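Local coordinates for major Capsid Protein VP1 (Chimpanzee polyomavirus Bob, PDB 6Y9I) that builds the outer shell of the polyomavirus capsid as pentamers and probably engages glycan receptors on host cells, at residues 40-43 and 44-47. Numbering follows the deposited sequence.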
# COMPACT_ATOMS: atom_id res chain seq x y z
N LYS A 40 -32.44 12.49 15.94
CA LYS A 40 -32.70 11.83 14.63
C LYS A 40 -31.85 12.44 13.49
O LYS A 40 -31.58 11.71 12.53
CB LYS A 40 -34.18 11.95 14.25
CG LYS A 40 -34.70 13.38 14.18
CD LYS A 40 -35.89 13.58 13.28
CE LYS A 40 -37.12 12.86 13.77
NZ LYS A 40 -38.18 12.89 12.74
N GLU A 41 -31.49 13.72 13.55
CA GLU A 41 -30.71 14.41 12.49
C GLU A 41 -29.35 13.73 12.31
O GLU A 41 -28.76 13.87 11.21
CB GLU A 41 -30.46 15.89 12.82
N TRP A 42 -28.87 13.00 13.32
CA TRP A 42 -27.52 12.42 13.34
C TRP A 42 -27.58 10.89 13.24
O TRP A 42 -26.57 10.25 13.53
CB TRP A 42 -26.76 12.95 14.56
CG TRP A 42 -26.51 14.42 14.39
CD1 TRP A 42 -27.13 15.45 15.03
CD2 TRP A 42 -25.68 15.02 13.39
NE1 TRP A 42 -26.71 16.65 14.53
CE2 TRP A 42 -25.80 16.42 13.53
CE3 TRP A 42 -24.81 14.53 12.41
CZ2 TRP A 42 -25.07 17.31 12.75
CZ3 TRP A 42 -24.12 15.41 11.61
CH2 TRP A 42 -24.24 16.79 11.78
N TYR A 43 -28.71 10.33 12.78
CA TYR A 43 -28.82 8.87 12.52
C TYR A 43 -27.64 8.47 11.61
O TYR A 43 -27.40 9.13 10.59
CB TYR A 43 -30.17 8.54 11.91
CG TYR A 43 -30.31 7.10 11.51
CD1 TYR A 43 -30.11 6.09 12.44
CD2 TYR A 43 -30.62 6.76 10.21
CE1 TYR A 43 -30.23 4.75 12.08
CE2 TYR A 43 -30.74 5.42 9.84
CZ TYR A 43 -30.54 4.43 10.78
OH TYR A 43 -30.65 3.12 10.44
N GLY A 44 -26.92 7.41 11.95
CA GLY A 44 -25.80 6.95 11.12
C GLY A 44 -24.47 7.52 11.56
O GLY A 44 -23.42 7.14 10.96
N TYR A 45 -24.49 8.35 12.60
CA TYR A 45 -23.31 8.99 13.23
C TYR A 45 -23.35 8.65 14.72
O TYR A 45 -24.41 8.18 15.23
CB TYR A 45 -23.31 10.51 13.06
CG TYR A 45 -23.19 11.06 11.66
CD1 TYR A 45 -24.28 11.08 10.80
CD2 TYR A 45 -22.02 11.64 11.23
CE1 TYR A 45 -24.20 11.63 9.53
CE2 TYR A 45 -21.92 12.21 9.97
CZ TYR A 45 -23.01 12.20 9.12
OH TYR A 45 -22.87 12.72 7.86
N SER A 46 -22.23 8.85 15.41
CA SER A 46 -22.18 8.80 16.89
C SER A 46 -22.62 10.17 17.42
O SER A 46 -22.62 11.17 16.63
CB SER A 46 -20.82 8.43 17.43
OG SER A 46 -19.88 9.47 17.20
N GLU A 47 -22.94 10.22 18.71
CA GLU A 47 -22.97 11.50 19.46
C GLU A 47 -21.55 12.06 19.46
O GLU A 47 -20.59 11.29 19.26
CB GLU A 47 -23.49 11.30 20.88
CG GLU A 47 -23.50 12.57 21.70
CD GLU A 47 -24.40 13.64 21.11
OE1 GLU A 47 -25.54 13.74 21.59
OE2 GLU A 47 -23.96 14.36 20.19
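Gly44 follows Tyr43 at the bend of a tight turn, where, at the left-handed backbone of position three, it has no side chain to meet the carbonyl oxygen of Tyr43. The Tyr43 side chain turns away from the residues that follow, and its OH is hydrogen-bonded to Glu27 and Arg29. At Tyr45 the chain closes on itself: Tyr45 N donates to Trp42 O over 3.0 Å, bent to 140° at the hydrogen. The rings of the two end residues also meet. Trp42 brings the CE3 edge of its indole over one face of Tyr45, off-centre toward the rim, with CE3 3.8 Å from Tyr45 CD1 and the planes at 89°. Tyr45 carries CG anti to its carbonyl carbon (chi1 -64°), which helps bring its ring face to the indole edge. Met264 of strand 252-265 packs on both, and Tyr45 OH bonds Ser149 O of a neighbouring subunit. Further on, Ser46 OG reaches Glu47 O at 2.8 Å, coming from above the carbonyl plane. The whole illustrates a type II beta turn, Trp42 to Tyr45, with glycine third and a T-shaped aromatic pair joining its ends, set in a loop at a subunit interface of the VP1 pentamer.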